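Long-range contacts in peptidoglycan N-acetylglucosamine deacetylase (Bacillus cereus, PDB 4L1G), which removes the acetyl group from N-acetylglucosamine residues of peptidoglycan with the help of zinc, and also acts on soluble chitin substrates and N-acetylchitooligomers: residues A[105-110]-A[129-134]; A[197-202]-A[222-227]; A[203-208]-A[236-241]; A[211-216]-A[243-248]. One frame throughout, in Å; residues are numbered along the deposited sequence.

Contact 1 (A[105-110]-A[129-134]); sequences FLLGEN and GNHTYS
Phe-105 and Leu-106 pair in parallel with Gly-129 and Asn-130, as neighbouring strands of the barrel sheet of this polysaccharide deacetylase. Leu-106 N donates to Gly-129 O, and His-131 N donates to Leu-106 O at 3.1 Å. Pairing continues past the strand ends. Gly-108 N reaches Thr-132 O, and Glu-109 N reaches Tyr-133 O, so the first turn of helix 108-113 is tied to the loop after strand 127-130. Asn-130 OD1 closes an Asx turn on Thr-132 N.

His-131 is a zinc ligand. Its CG, anti to the backbone N (chi1 -158°), lies 4.0 Å from Phe-105 CB. CB of the histidine packs on Phe-105 CB at 3.9 Å, and Leu-107 CD2 meets His-131 CD2 at 3.8 Å, the two side chains crossing obliquely. His-135, another zinc ligand, meets the His-131 ring from outside the two segments. The Phe-105 ring lies against bare Gly-129, with CD2 3.6 Å from Gly-129 CA. Tyr-133 OH is hydrogen-bonded to Glu-112, and its ring has a cation-pi contact with Lys-152. Glu-109 CB sits over one face of the Tyr-133 ring in a CH-pi contact, 4.1 Å from the ring centroid and 16° off the normal.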
# COMPACT_ATOMS: atom_id res chain seq x y z
N PHE A 105 -1.22 1.01 3.36
CA PHE A 105 -2.64 1.21 3.11
C PHE A 105 -3.45 0.65 4.28
O PHE A 105 -3.63 -0.56 4.41
CB PHE A 105 -3.06 0.56 1.79
CG PHE A 105 -2.58 1.31 0.58
CD1 PHE A 105 -1.46 0.88 -0.12
CD2 PHE A 105 -3.23 2.46 0.15
CE1 PHE A 105 -1.01 1.57 -1.23
CE2 PHE A 105 -2.79 3.15 -0.96
CZ PHE A 105 -1.68 2.71 -1.65
N LEU A 106 -3.92 1.55 5.14
CA LEU A 106 -4.54 1.15 6.40
C LEU A 106 -6.06 1.08 6.31
O LEU A 106 -6.69 1.91 5.65
CB LEU A 106 -4.14 2.11 7.51
CG LEU A 106 -2.64 2.34 7.72
CD1 LEU A 106 -2.41 3.34 8.84
CD2 LEU A 106 -1.92 1.03 8.00
N LEU A 107 -6.64 0.09 6.97
CA LEU A 107 -8.09 -0.01 7.10
C LEU A 107 -8.56 0.94 8.20
O LEU A 107 -7.93 1.04 9.25
CB LEU A 107 -8.51 -1.44 7.44
CG LEU A 107 -8.39 -2.46 6.30
CD1 LEU A 107 -8.55 -3.88 6.82
CD2 LEU A 107 -9.41 -2.17 5.23
N GLY A 108 -9.67 1.62 7.94
CA GLY A 108 -10.23 2.56 8.91
C GLY A 108 -10.56 1.91 10.24
O GLY A 108 -10.29 2.48 11.30
N GLU A 109 -11.14 0.72 10.19
CA GLU A 109 -11.57 0.03 11.41
C GLU A 109 -10.39 -0.43 12.26
O GLU A 109 -10.48 -0.48 13.49
CB GLU A 109 -12.49 -1.15 11.07
CG GLU A 109 -11.81 -2.29 10.33
CD GLU A 109 -12.79 -3.35 9.85
OE1 GLU A 109 -14.00 -3.21 10.13
OE2 GLU A 109 -12.35 -4.32 9.19
N ASN A 110 -9.28 -0.77 11.61
CA ASN A 110 -8.09 -1.22 12.32
C ASN A 110 -7.32 -0.05 12.93
O ASN A 110 -6.67 -0.19 13.96
CB ASN A 110 -7.19 -2.04 11.41
CG ASN A 110 -7.77 -3.41 11.11
OD1 ASN A 110 -8.65 -3.88 11.83
ND2 ASN A 110 -7.28 -4.05 10.06
N GLY A 129 -1.72 5.31 3.35
CA GLY A 129 -2.74 5.35 2.32
C GLY A 129 -4.10 4.91 2.85
O GLY A 129 -4.19 4.29 3.91
N ASN A 130 -5.14 5.23 2.10
CA ASN A 130 -6.51 4.90 2.47
C ASN A 130 -6.94 3.55 1.87
O ASN A 130 -6.97 3.40 0.65
CB ASN A 130 -7.45 6.02 2.01
CG ASN A 130 -8.87 5.87 2.54
OD1 ASN A 130 -9.39 4.77 2.71
ND2 ASN A 130 -9.52 7.01 2.80
N HIS A 131 -7.27 2.59 2.72
CA HIS A 131 -7.64 1.25 2.25
C HIS A 131 -9.11 0.92 2.52
O HIS A 131 -9.48 -0.25 2.63
CB HIS A 131 -6.74 0.20 2.90
CG HIS A 131 -6.65 -1.08 2.14
ND1 HIS A 131 -6.44 -1.13 0.77
CD2 HIS A 131 -6.74 -2.37 2.55
CE1 HIS A 131 -6.41 -2.39 0.38
NE2 HIS A 131 -6.59 -3.16 1.43
N THR A 132 -9.95 1.96 2.59
CA THR A 132 -11.35 1.89 3.04
C THR A 132 -11.47 1.56 4.52
O THR A 132 -10.48 1.29 5.20
CB THR A 132 -12.23 0.89 2.23
OG1 THR A 132 -12.00 -0.45 2.69
CG2 THR A 132 -11.98 1.00 0.73
N TYR A 133 -12.71 1.59 5.01
CA TYR A 133 -12.98 1.40 6.43
C TYR A 133 -13.06 -0.06 6.85
O TYR A 133 -12.36 -0.49 7.76
CB TYR A 133 -14.26 2.13 6.84
CG TYR A 133 -14.58 2.01 8.31
CD1 TYR A 133 -13.92 2.79 9.25
CD2 TYR A 133 -15.54 1.11 8.76
CE1 TYR A 133 -14.20 2.67 10.60
CE2 TYR A 133 -15.84 0.99 10.11
CZ TYR A 133 -15.16 1.78 11.02
OH TYR A 133 -15.45 1.66 12.36
N SER A 134 -13.92 -0.83 6.18
CA SER A 134 -14.15 -2.22 6.59
C SER A 134 -13.86 -3.24 5.49
O SER A 134 -14.38 -4.35 5.52
CB SER A 134 -15.59 -2.39 7.11
OG SER A 134 -16.53 -2.00 6.12

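Contact 2 (A[197-202]-A[222-227]); sequences TVDWKG and ILQHST. With ACT (acetate ion), chain F.
Ile-222 touches Thr-197 through their methyl groups, CG2 to CG2 at 3.8 Å. Leu-223 O then accepts from Thr-197 OG1 at 2.8 Å, with the hydroxyl in the carbonyl plane; Thr-197 N adds a weak bond to the same oxygen. Gln-224 crosses Thr-197 at about a right angle and packs CG on its OG1 and CG2. Its NE2 turns to Ser-235 OG.

His-225 is gripped twice by Asp-199. The backbone N of His-225 donates to Asp-199 OD2 at 2.8 Å, and His-225 ND1 donates to Asp-199 OD1 at 2.9 Å. Both oxygens use their syn lone pairs. The ND1 bond is nearly straight (171°) and lies in the ring plane, although the carboxylate is turned 41° from that plane. Ser-235 OG also bonds Asp-199 OD2. Trp-200 presents its edge to the imidazole face in an offset edge-to-face pair, the planes at 89°. On the ring's far nitrogen, His-225 NE2 donates to OXT of the acetate at 2.9 Å. A carboxylate holding the predicted proton-donor histidine by ND1, with NE2 turned to the pocket, is typical of the NodB-type deacetylase active site.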
# COMPACT_ATOMS: atom_id res chain seq x y z
N THR A 197 2.97 -10.84 -3.89
CA THR A 197 3.69 -11.84 -3.11
C THR A 197 2.79 -12.99 -2.68
O THR A 197 3.28 -14.02 -2.21
CB THR A 197 4.31 -11.23 -1.83
OG1 THR A 197 3.26 -10.80 -0.95
CG2 THR A 197 5.20 -10.05 -2.17
N VAL A 198 1.48 -12.82 -2.87
CA VAL A 198 0.45 -13.73 -2.34
C VAL A 198 0.78 -14.26 -0.94
O VAL A 198 0.58 -15.44 -0.63
CB VAL A 198 0.07 -14.88 -3.33
CG1 VAL A 198 -0.55 -14.30 -4.60
CG2 VAL A 198 1.25 -15.77 -3.67
N ASP A 199 1.27 -13.36 -0.09
CA ASP A 199 1.76 -13.73 1.24
C ASP A 199 0.66 -14.17 2.20
O ASP A 199 0.94 -14.84 3.20
CB ASP A 199 2.59 -12.59 1.85
CG ASP A 199 1.84 -11.27 1.92
OD1 ASP A 199 0.78 -11.13 1.26
OD2 ASP A 199 2.31 -10.35 2.62
N TRP A 200 -0.58 -13.81 1.89
CA TRP A 200 -1.72 -14.19 2.72
C TRP A 200 -1.96 -15.70 2.71
O TRP A 200 -2.63 -16.23 3.59
CB TRP A 200 -2.98 -13.45 2.27
CG TRP A 200 -3.27 -13.63 0.81
CD1 TRP A 200 -2.82 -12.85 -0.22
CD2 TRP A 200 -4.08 -14.65 0.22
NE1 TRP A 200 -3.30 -13.33 -1.41
CE2 TRP A 200 -4.08 -14.43 -1.17
CE3 TRP A 200 -4.81 -15.73 0.73
CZ2 TRP A 200 -4.78 -15.25 -2.06
CZ3 TRP A 200 -5.50 -16.54 -0.15
CH2 TRP A 200 -5.48 -16.30 -1.53
N LYS A 201 -1.40 -16.38 1.71
CA LYS A 201 -1.52 -17.83 1.60
C LYS A 201 -0.62 -18.56 2.60
O LYS A 201 -0.67 -19.78 2.71
CB LYS A 201 -1.20 -18.30 0.18
CG LYS A 201 -2.20 -17.87 -0.87
CD LYS A 201 -1.88 -18.49 -2.22
CE LYS A 201 -2.93 -18.12 -3.26
NZ LYS A 201 -2.63 -18.74 -4.58
N GLY A 202 0.21 -17.80 3.31
CA GLY A 202 1.09 -18.37 4.30
C GLY A 202 2.34 -19.00 3.70
O GLY A 202 2.98 -19.84 4.32
N ILE A 222 5.23 -3.47 -5.15
CA ILE A 222 5.11 -4.78 -4.53
C ILE A 222 3.98 -4.79 -3.50
O ILE A 222 3.79 -3.82 -2.77
CB ILE A 222 6.45 -5.17 -3.86
CG1 ILE A 222 7.59 -5.09 -4.87
CG2 ILE A 222 6.37 -6.57 -3.25
CD1 ILE A 222 8.97 -5.12 -4.26
N LEU A 223 3.23 -5.89 -3.45
CA LEU A 223 2.12 -6.02 -2.51
C LEU A 223 2.40 -7.04 -1.40
O LEU A 223 2.60 -8.22 -1.66
CB LEU A 223 0.83 -6.41 -3.23
CG LEU A 223 -0.36 -6.73 -2.31
CD1 LEU A 223 -0.84 -5.49 -1.59
CD2 LEU A 223 -1.50 -7.39 -3.08
N GLN A 224 2.39 -6.55 -0.16
CA GLN A 224 2.43 -7.42 1.01
C GLN A 224 1.31 -7.03 1.97
O GLN A 224 0.63 -6.02 1.78
CB GLN A 224 3.79 -7.34 1.69
CG GLN A 224 4.88 -8.09 0.96
CD GLN A 224 6.25 -7.83 1.54
OE1 GLN A 224 6.84 -6.77 1.32
NE2 GLN A 224 6.78 -8.80 2.28
N HIS A 225 1.11 -7.83 3.02
CA HIS A 225 0.02 -7.59 3.96
C HIS A 225 0.50 -7.54 5.41
O HIS A 225 1.48 -8.18 5.78
CB HIS A 225 -1.07 -8.66 3.82
CG HIS A 225 -1.80 -8.61 2.51
ND1 HIS A 225 -1.38 -9.27 1.38
CD2 HIS A 225 -2.94 -7.96 2.16
CE1 HIS A 225 -2.22 -9.04 0.39
NE2 HIS A 225 -3.18 -8.24 0.84
N SER A 226 -0.22 -6.77 6.22
CA SER A 226 -0.03 -6.78 7.67
C SER A 226 -1.39 -6.93 8.34
O SER A 226 -1.72 -6.20 9.27
CB SER A 226 0.69 -5.52 8.14
OG SER A 226 0.02 -4.35 7.69
N THR A 227 -2.18 -7.87 7.83
CA THR A 227 -3.54 -8.11 8.30
C THR A 227 -3.55 -8.76 9.68
O THR A 227 -2.82 -9.73 9.92
CB THR A 227 -4.29 -9.05 7.33
OG1 THR A 227 -4.01 -8.68 5.98
CG2 THR A 227 -5.79 -9.00 7.58
C ACT F . -5.96 -6.23 -0.95
O ACT F . -6.87 -7.09 -0.92
OXT ACT F . -5.13 -6.30 -0.02
CH3 ACT F . -5.87 -5.19 -2.03

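Contact 3 (A[203-208]-A[236-241])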
# COMPACT_ATOMS: atom_id res chain seq x y z
N VAL A 203 2.67 -18.58 2.48
CA VAL A 203 3.87 -19.07 1.80
C VAL A 203 5.15 -18.60 2.50
O VAL A 203 5.16 -17.55 3.14
CB VAL A 203 3.89 -18.64 0.32
CG1 VAL A 203 2.89 -19.46 -0.48
CG2 VAL A 203 3.59 -17.16 0.20
N SER A 204 6.21 -19.39 2.38
CA SER A 204 7.45 -19.15 3.12
C SER A 204 8.21 -17.91 2.64
O SER A 204 7.87 -17.31 1.62
CB SER A 204 8.36 -20.37 3.05
OG SER A 204 8.87 -20.55 1.74
N ALA A 205 9.24 -17.54 3.40
CA ALA A 205 10.06 -16.39 3.07
C ALA A 205 10.85 -16.59 1.78
O ALA A 205 11.04 -15.65 1.01
CB ALA A 205 11.01 -16.07 4.23
N ASP A 206 11.31 -17.82 1.55
CA ASP A 206 12.06 -18.13 0.34
C ASP A 206 11.17 -18.08 -0.90
O ASP A 206 11.59 -17.63 -1.96
CB ASP A 206 12.73 -19.50 0.45
CG ASP A 206 14.00 -19.47 1.28
OD1 ASP A 206 14.72 -18.44 1.24
OD2 ASP A 206 14.29 -20.47 1.97
N THR A 207 9.93 -18.55 -0.76
CA THR A 207 8.97 -18.54 -1.86
C THR A 207 8.65 -17.11 -2.26
O THR A 207 8.65 -16.77 -3.45
CB THR A 207 7.66 -19.26 -1.47
OG1 THR A 207 7.94 -20.64 -1.18
CG2 THR A 207 6.66 -19.18 -2.61
N ILE A 208 8.38 -16.27 -1.27
CA ILE A 208 8.07 -14.86 -1.51
C ILE A 208 9.25 -14.13 -2.14
O ILE A 208 9.08 -13.37 -3.09
CB ILE A 208 7.65 -14.16 -0.20
CG1 ILE A 208 6.35 -14.78 0.32
CG2 ILE A 208 7.48 -12.67 -0.42
CD1 ILE A 208 5.94 -14.28 1.68
N VAL A 236 7.07 -11.20 6.58
CA VAL A 236 7.92 -10.28 7.33
C VAL A 236 9.38 -10.69 7.17
O VAL A 236 10.24 -9.85 6.88
CB VAL A 236 7.55 -10.26 8.82
CG1 VAL A 236 8.40 -9.24 9.56
CG2 VAL A 236 6.07 -9.94 9.00
N ASP A 237 9.65 -11.98 7.34
CA ASP A 237 11.01 -12.51 7.20
C ASP A 237 11.56 -12.33 5.79
O ASP A 237 12.77 -12.21 5.61
CB ASP A 237 11.05 -13.99 7.58
CG ASP A 237 10.72 -14.23 9.04
OD1 ASP A 237 10.18 -15.31 9.36
OD2 ASP A 237 11.00 -13.34 9.87
N ALA A 238 10.67 -12.32 4.81
CA ALA A 238 11.07 -12.16 3.41
C ALA A 238 11.80 -10.84 3.18
O ALA A 238 12.67 -10.76 2.31
CB ALA A 238 9.85 -12.25 2.50
N LEU A 239 11.45 -9.82 3.95
CA LEU A 239 12.07 -8.50 3.83
C LEU A 239 13.58 -8.53 4.04
O LEU A 239 14.31 -7.74 3.44
CB LEU A 239 11.42 -7.52 4.81
CG LEU A 239 9.94 -7.22 4.58
CD1 LEU A 239 9.40 -6.26 5.62
CD2 LEU A 239 9.72 -6.68 3.18
N ASP A 240 14.04 -9.43 4.90
CA ASP A 240 15.48 -9.56 5.18
C ASP A 240 16.25 -10.04 3.96
O ASP A 240 17.46 -9.87 3.88
CB ASP A 240 15.73 -10.50 6.36
CG ASP A 240 15.41 -9.85 7.70
OD1 ASP A 240 15.07 -10.59 8.65
OD2 ASP A 240 15.50 -8.61 7.81
N LYS A 241 15.54 -10.64 3.00
CA LYS A 241 16.17 -11.13 1.78
C LYS A 241 15.83 -10.23 0.59
O LYS A 241 16.70 -9.90 -0.22
CB LYS A 241 15.72 -12.56 1.47
CG LYS A 241 16.25 -13.60 2.44
CD LYS A 241 15.71 -14.98 2.08
CE LYS A 241 16.30 -16.06 2.98
NZ LYS A 241 17.75 -16.23 2.74
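Ile-208 has CG2 anti to its backbone N, with CG1 beside that nitrogen (chi1 -64°), and this branch meets Ala-238. Ile-208 CG2 lies 3.8 Å from Ala-238 CB. On Lys-241 the chain runs extended as far as CE and then bends at chi4 (-67°), which turns NZ off the line of the chain. The CB of Asp-206 points away from Lys-241, but its carboxylate end comes nearer.

The two segments belong to helices 205-215 and 233-248, which flank strand 221-225 in the chain and pack against each other on the outside of the barrel. Ala-205 and Ala-238 bring the backbones close, with their CA atoms 4.4 Å apart. Ala-205 CB touches Ala-238 N at 3.8 Å and Asp-237 CB at 3.9 Å. Ala-238 CB also reaches Ala-205 O, so each methyl touches the opposite backbone. Ile-208 sits deeper and packs further on Thr-197 and Asp-199 of the loop, and on Ile-242 of helix 233-248.

On the exposed side, Asp-206 OD1 lies 3.3 Å from Lys-241 CE. The same oxygen is 4.0 Å from Lys-241 NZ, beyond a salt bridge. No hydrogen bond joins the segments. The two alanines are consistent with the close approach of the backbones here, while the opposite charges of Asp-206 and Lys-241 probably add only a modest attraction.

Contact 4 (A[211-216]-A[243-248]); sequences NVLGNS and IPQLKT
Leu-213 and Leu-246 meet where helices 211-215 and 243-248 run nearly parallel, at 18° with axes 10.4 Å apart, as neighbouring outer helices of the deacetylase barrel. The wide spacing is filled by leucine side chains reaching across from both sides. Leu-213 and Leu-246 slide past each other in opposite directions. Leu-213 CD1 touches Leu-246 CD2 at 3.8 Å and comes close to its CG as well.

Leu-246 forks between two more residues of 211-216. Its CD1 meets Val-212 CG1 at 4.2 Å, the two side chains crossing at about a right angle. Its CD2 meets Ser-216 CB at 4.1 Å. The inner side of the contact is closed by the sheet: Val-212 and Ser-216 touch Ile-222, and Leu-246 touches Phe-253.

Toward the solvent side, Gln-245 crosses Leu-213 at about a right angle. Gln-245 OE1 comes 3.6 Å from Leu-213 CG, and Gln-245 CB also packs on the leucine. No hydrogen bond links the two segments. The hydroxyl of Ser-216 is used within its own segment instead. Ser-216 OG donates to Val-212 O at 2.7 Å, and Asn-215 N reaches that oxygen from the opposite face of its carbonyl plane.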
# COMPACT_ATOMS: atom_id res chain seq x y z
N ASN A 211 9.85 -15.15 -5.72
CA ASN A 211 8.77 -14.55 -6.49
C ASN A 211 9.06 -13.08 -6.78
O ASN A 211 9.04 -12.66 -7.94
CB ASN A 211 7.46 -14.71 -5.72
CG ASN A 211 6.29 -14.01 -6.41
OD1 ASN A 211 6.31 -13.76 -7.61
ND2 ASN A 211 5.25 -13.71 -5.63
N VAL A 212 9.33 -12.31 -5.73
CA VAL A 212 9.59 -10.88 -5.87
C VAL A 212 10.79 -10.58 -6.76
O VAL A 212 10.71 -9.74 -7.65
CB VAL A 212 9.79 -10.21 -4.49
CG1 VAL A 212 10.28 -8.78 -4.66
CG2 VAL A 212 8.50 -10.23 -3.69
N LEU A 213 11.90 -11.28 -6.52
CA LEU A 213 13.12 -11.05 -7.29
C LEU A 213 12.98 -11.46 -8.75
O LEU A 213 13.67 -10.93 -9.62
CB LEU A 213 14.31 -11.78 -6.65
CG LEU A 213 15.21 -10.94 -5.74
CD1 LEU A 213 15.88 -9.83 -6.53
CD2 LEU A 213 14.42 -10.37 -4.57
N GLY A 214 12.10 -12.42 -9.01
CA GLY A 214 11.89 -12.90 -10.35
C GLY A 214 10.96 -12.02 -11.17
O GLY A 214 10.96 -12.08 -12.40
N ASN A 215 10.18 -11.18 -10.49
CA ASN A 215 9.16 -10.38 -11.17
C ASN A 215 9.27 -8.87 -10.94
O ASN A 215 8.38 -8.12 -11.35
CB ASN A 215 7.76 -10.87 -10.79
CG ASN A 215 7.51 -12.31 -11.20
OD1 ASN A 215 7.19 -12.59 -12.36
ND2 ASN A 215 7.65 -13.23 -10.25
N SER A 216 10.34 -8.43 -10.29
CA SER A 216 10.51 -7.01 -10.01
C SER A 216 11.35 -6.29 -11.05
O SER A 216 12.38 -6.79 -11.50
CB SER A 216 11.09 -6.79 -8.61
OG SER A 216 10.14 -7.11 -7.61
N ILE A 243 14.99 -7.00 0.35
CA ILE A 243 15.60 -5.67 0.33
C ILE A 243 17.07 -5.66 -0.11
O ILE A 243 17.42 -4.94 -1.05
CB ILE A 243 15.39 -4.92 1.67
CG1 ILE A 243 13.89 -4.69 1.91
CG2 ILE A 243 16.14 -3.60 1.67
CD1 ILE A 243 13.57 -4.08 3.26
N PRO A 244 17.94 -6.46 0.54
CA PRO A 244 19.33 -6.40 0.09
C PRO A 244 19.55 -6.99 -1.31
O PRO A 244 20.40 -6.49 -2.05
CB PRO A 244 20.08 -7.22 1.14
CG PRO A 244 19.06 -8.15 1.69
CD PRO A 244 17.77 -7.39 1.68
N GLN A 245 18.80 -8.03 -1.66
CA GLN A 245 18.96 -8.65 -2.98
C GLN A 245 18.55 -7.72 -4.12
O GLN A 245 19.15 -7.74 -5.19
CB GLN A 245 18.20 -9.98 -3.06
CG GLN A 245 18.88 -11.12 -2.32
CD GLN A 245 18.17 -12.45 -2.51
OE1 GLN A 245 17.46 -12.66 -3.50
NE2 GLN A 245 18.35 -13.36 -1.56
N LEU A 246 17.53 -6.90 -3.89
CA LEU A 246 17.12 -5.91 -4.89
C LEU A 246 18.11 -4.75 -4.94
O LEU A 246 18.43 -4.25 -6.02
CB LEU A 246 15.70 -5.41 -4.62
CG LEU A 246 14.58 -6.25 -5.23
CD1 LEU A 246 13.21 -5.79 -4.75
CD2 LEU A 246 14.65 -6.22 -6.75
N LYS A 247 18.59 -4.33 -3.77
CA LYS A 247 19.59 -3.27 -3.68
C LYS A 247 20.86 -3.62 -4.44
O LYS A 247 21.50 -2.76 -5.04
CB LYS A 247 19.93 -2.96 -2.22
CG LYS A 247 18.88 -2.14 -1.48
CD LYS A 247 19.35 -1.85 -0.06
CE LYS A 247 18.39 -0.92 0.67
NZ LYS A 247 18.88 -0.60 2.04
N THR A 248 21.22 -4.91 -4.41
CA THR A 248 22.40 -5.40 -5.10
C THR A 248 22.28 -5.19 -6.61
O THR A 248 23.26 -4.91 -7.29
CB THR A 248 22.64 -6.90 -4.80
OG1 THR A 248 22.85 -7.07 -3.39
CG2 THR A 248 23.86 -7.42 -5.55

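How the contacts relate
Following the chain from the N terminus, contact 1 comes first. It closes the excursion through helices 108-113 and 115-123 by pairing strands 103-106 and 127-130, and is complete before contact 2 opens. The other three cross one another, with first segments in order along 197-216 and second segments in order along 222-248. Contact 2 joins the loop after strand 195-196 to strand 221-225. Contacts 3 and 4 are successive levels of one interface between helices 205-215 and 233-248. Ile-208 and Val-212 carry that interface inward onto Thr-197. Contacts 1 and 2 reach the same sheet, their centres about 16 Å apart, and carry a zinc ligand and the predicted proton donor, without touching each other.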